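Local coordinates for protein benzoate transport porin BenP (Acinetobacter baumannii AB307-0294, PDB 5DL8) that probably forms an outer-membrane beta-barrel channel of the OprD family that lets small substrates pass into the cell, at residues A[224-229]-A[292-297]. Sequence-based numbering, arbitrary orientation.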
ATOM      1  N   ASP A 224      17.511  -8.945  10.858  1.00 37.62           N
ATOM      2  CA  ASP A 224      18.852  -8.265  10.568  1.00 40.22           C
ATOM      3  C   ASP A 224      18.696  -6.831  10.082  1.00 38.80           C
ATOM      4  O   ASP A 224      19.664  -6.158   9.779  1.00 35.54           O
ATOM      5  CB  ASP A 224      19.706  -8.995   9.478  1.00 45.94           C
ATOM      6  CG  ASP A 224      19.548 -10.564   9.478  1.00 51.81           C
ATOM      7  OD1 ASP A 224      20.040 -11.063  10.506  1.00 50.05           O
ATOM      8  OD2 ASP A 224      18.947 -11.236   8.458  1.00 52.08           O
ATOM      9  N   LEU A 225      17.446  -6.362   9.930  1.00 36.10           N
ATOM     10  CA  LEU A 225      17.187  -4.952   9.579  1.00 34.30           C
ATOM     11  C   LEU A 225      16.595  -4.166  10.811  1.00 33.05           C
ATOM     12  O   LEU A 225      17.295  -3.365  11.440  1.00 34.55           O
ATOM     13  CB  LEU A 225      16.322  -4.868   8.291  1.00 32.15           C
ATOM     14  CG  LEU A 225      16.762  -5.784   7.124  1.00 32.11           C
ATOM     15  CD1 LEU A 225      15.898  -5.600   5.862  1.00 31.58           C
ATOM     16  CD2 LEU A 225      18.184  -5.421   6.773  1.00 33.63           C
ATOM     17  N   TYR A 226      15.345  -4.420  11.179  1.00 31.46           N
ATOM     18  CA  TYR A 226      14.666  -3.668  12.244  1.00 29.78           C
ATOM     19  C   TYR A 226      13.376  -4.390  12.691  1.00 28.63           C
ATOM     20  O   TYR A 226      12.794  -5.261  11.993  1.00 28.51           O
ATOM     21  CB  TYR A 226      14.434  -2.197  11.844  1.00 28.96           C
ATOM     22  CG  TYR A 226      13.513  -1.957  10.608  1.00 27.75           C
ATOM     23  CD1 TYR A 226      12.128  -1.849  10.743  1.00 27.48           C
ATOM     24  CD2 TYR A 226      14.056  -1.738   9.325  1.00 28.31           C
ATOM     25  CE1 TYR A 226      11.282  -1.651   9.602  1.00 28.37           C
ATOM     26  CE2 TYR A 226      13.278  -1.517   8.223  1.00 26.39           C
ATOM     27  CZ  TYR A 226      11.909  -1.497   8.338  1.00 28.99           C
ATOM     28  OH  TYR A 226      11.143  -1.236   7.224  1.00 30.61           O
ATOM     29  N   ASN A 227      12.986  -4.035  13.879  1.00 28.20           N
ATOM     30  CA  ASN A 227      11.742  -4.511  14.520  1.00 27.65           C
ATOM     31  C   ASN A 227      10.744  -3.414  14.645  1.00 25.46           C
ATOM     32  O   ASN A 227      11.073  -2.292  14.954  1.00 24.71           O
ATOM     33  CB  ASN A 227      12.117  -5.101  15.878  1.00 28.94           C
ATOM     34  CG  ASN A 227      13.022  -6.330  15.712  1.00 31.58           C
ATOM     35  OD1 ASN A 227      12.869  -7.108  14.759  1.00 32.11           O
ATOM     36  ND2 ASN A 227      14.020  -6.453  16.568  1.00 32.62           N
ATOM     37  N   LYS A 228       9.518  -3.695  14.324  1.00 25.52           N
ATOM     38  CA  LYS A 228       8.498  -2.642  14.252  1.00 25.65           C
ATOM     39  C   LYS A 228       7.264  -3.005  15.062  1.00 26.02           C
ATOM     40  O   LYS A 228       6.733  -4.106  14.958  1.00 25.94           O
ATOM     41  CB  LYS A 228       8.167  -2.401  12.820  1.00 27.49           C
ATOM     42  CG  LYS A 228       7.028  -1.438  12.497  1.00 29.71           C
ATOM     43  CD  LYS A 228       6.719  -1.707  11.031  1.00 31.62           C
ATOM     44  CE  LYS A 228       5.748  -0.752  10.298  1.00 32.88           C
ATOM     45  NZ  LYS A 228       6.289   0.596   9.915  1.00 33.13           N
ATOM     46  N   HIS A 229       6.848  -2.062  15.896  1.00 26.35           N
ATOM     47  CA  HIS A 229       5.525  -2.120  16.628  1.00 26.81           C
ATOM     48  C   HIS A 229       4.560  -1.044  16.054  1.00 25.26           C
ATOM     49  O   HIS A 229       4.952   0.112  15.796  1.00 24.63           O
ATOM     50  CB  HIS A 229       5.664  -1.889  18.157  1.00 26.62           C
ATOM     51  CG  HIS A 229       6.508  -2.889  18.851  1.00 27.25           C
ATOM     52  ND1 HIS A 229       5.980  -3.882  19.668  1.00 28.88           N
ATOM     53  CD2 HIS A 229       7.853  -3.028  18.916  1.00 26.91           C
ATOM     54  CE1 HIS A 229       6.965  -4.630  20.137  1.00 28.60           C
ATOM     55  NE2 HIS A 229       8.108  -4.130  19.714  1.00 28.32           N
ATOM     56  N   ALA A 292      15.196   9.215  10.656  1.00 27.65           N
ATOM     57  CA  ALA A 292      13.979   9.145   9.824  1.00 27.41           C
ATOM     58  C   ALA A 292      13.230   7.805  10.075  1.00 27.52           C
ATOM     59  O   ALA A 292      13.838   6.777  10.490  1.00 27.14           O
ATOM     60  CB  ALA A 292      14.371   9.252   8.313  1.00 27.68           C
ATOM     61  N   TYR A 293      11.910   7.819   9.825  1.00 27.36           N
ATOM     62  CA  TYR A 293      11.103   6.626   9.887  1.00 27.77           C
ATOM     63  C   TYR A 293      11.463   5.723   8.675  1.00 28.41           C
ATOM     64  O   TYR A 293      11.392   6.165   7.596  1.00 29.36           O
ATOM     65  CB  TYR A 293       9.585   6.902   9.969  1.00 27.59           C
ATOM     66  CG  TYR A 293       8.889   5.661  10.419  1.00 28.11           C
ATOM     67  CD1 TYR A 293       8.788   5.391  11.759  1.00 29.47           C
ATOM     68  CD2 TYR A 293       8.461   4.697   9.535  1.00 28.94           C
ATOM     69  CE1 TYR A 293       8.243   4.228  12.213  1.00 29.72           C
ATOM     70  CE2 TYR A 293       7.935   3.489   9.982  1.00 28.76           C
ATOM     71  CZ  TYR A 293       7.844   3.262  11.322  1.00 29.35           C
ATOM     72  OH  TYR A 293       7.363   2.090  11.910  1.00 28.50           O
ATOM     73  N   PRO A 294      11.913   4.471   8.887  1.00 30.09           N
ATOM     74  CA  PRO A 294      12.369   3.589   7.769  1.00 28.96           C
ATOM     75  C   PRO A 294      11.285   2.919   6.965  1.00 27.35           C
ATOM     76  O   PRO A 294      10.282   2.478   7.479  1.00 25.57           O
ATOM     77  CB  PRO A 294      13.136   2.486   8.543  1.00 30.14           C
ATOM     78  CG  PRO A 294      12.374   2.352   9.808  1.00 29.22           C
ATOM     79  CD  PRO A 294      11.883   3.723  10.174  1.00 28.41           C
ATOM     80  N   LEU A 295      11.543   2.741   5.710  1.00 28.51           N
ATOM     81  CA  LEU A 295      10.744   1.932   4.760  1.00 29.34           C
ATOM     82  C   LEU A 295      11.728   0.930   4.119  1.00 29.56           C
ATOM     83  O   LEU A 295      12.852   1.265   3.899  1.00 30.15           O
ATOM     84  CB  LEU A 295      10.177   2.892   3.688  1.00 32.17           C
ATOM     85  CG  LEU A 295       9.054   3.600   4.409  1.00 38.22           C
ATOM     86  CD1 LEU A 295       9.181   5.122   4.625  1.00 39.83           C
ATOM     87  CD2 LEU A 295       7.679   3.025   4.105  1.00 37.92           C
ATOM     88  N   PRO A 296      11.292  -0.304   3.857  1.00 28.71           N
ATOM     89  CA  PRO A 296      12.035  -1.223   3.127  1.00 28.29           C
ATOM     90  C   PRO A 296      12.287  -0.767   1.664  1.00 27.70           C
ATOM     91  O   PRO A 296      11.585   0.080   1.157  1.00 25.07           O
ATOM     92  CB  PRO A 296      11.248  -2.514   3.214  1.00 29.98           C
ATOM     93  CG  PRO A 296       9.914  -2.203   3.921  1.00 30.14           C
ATOM     94  CD  PRO A 296       9.909  -0.748   4.241  1.00 28.94           C
ATOM     95  N   ASP A 297      13.350  -1.314   1.048  1.00 27.57           N
ATOM     96  CA  ASP A 297      13.676  -1.045  -0.373  1.00 28.83           C
ATOM     97  C   ASP A 297      12.527  -1.592  -1.225  1.00 27.91           C
ATOM     98  O   ASP A 297      11.703  -2.360  -0.756  1.00 27.18           O
ATOM     99  CB  ASP A 297      14.973  -1.741  -0.850  1.00 30.18           C
ATOM    100  CG  ASP A 297      16.213  -1.342  -0.114  1.00 31.23           C
ATOM    101  OD1 ASP A 297      16.302  -0.230   0.321  1.00 33.38           O
ATOM    102  OD2 ASP A 297      17.186  -2.124  -0.020  1.00 33.41           O
TER
HETATM  103  O   HOH W   1       8.754   0.351   8.133  1.00 29.32           O
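Tyr226 carries CG in the crowded position between its backbone N and carbonyl carbon (chi1 62°), Tyr293 has CG anti to its backbone N (chi1 -164°), and Lys228 runs extended until a bend at chi4 turns NZ toward Tyr293 OH. NZ thereby arrives at the edge of the Tyr293 ring and donates a hydrogen bond to Tyr293 OH at 2.7 Å, so the ammonium meets the hydroxyl in the plane of the ring, not over its face. Pro294 covers one face of Tyr226: its CG stands 4.1 Å from the ring centroid and 9° off the normal, a CH-pi contact over the centre, while its CB meets Tyr226 CE2 at 4.0 Å. Tyr226 OH lies against Pro296 CD at 3.3 Å, the two side chains crossing at about a right angle; the imide N of Pro296 has no hydrogen to donate.

One water joins the polar tips. It accepts from Lys228 NZ at 3.1 Å, donates to Pro294 O at 2.7 Å, and is hydrogen-bonded to Tyr226 OH at 3.0 Å. Phe188 of strand 187-190 packs on both Tyr226 and Pro294, and Phe305 meets the Tyr293 ring edge-to-face.

The contact joins the start of barrel strand 226-238 to the long loop between strands 278-288 and 319-328, away from both calcium sites. Tyr226, Lys228, Tyr293 and Pro294 are all buried. The ammonium of Lys228 donates to Tyr293 OH and to the water, and has a long, weak ion pair with Glu302; this positive charge would probably polarise Tyr293 OH and favour its ionisation somewhat.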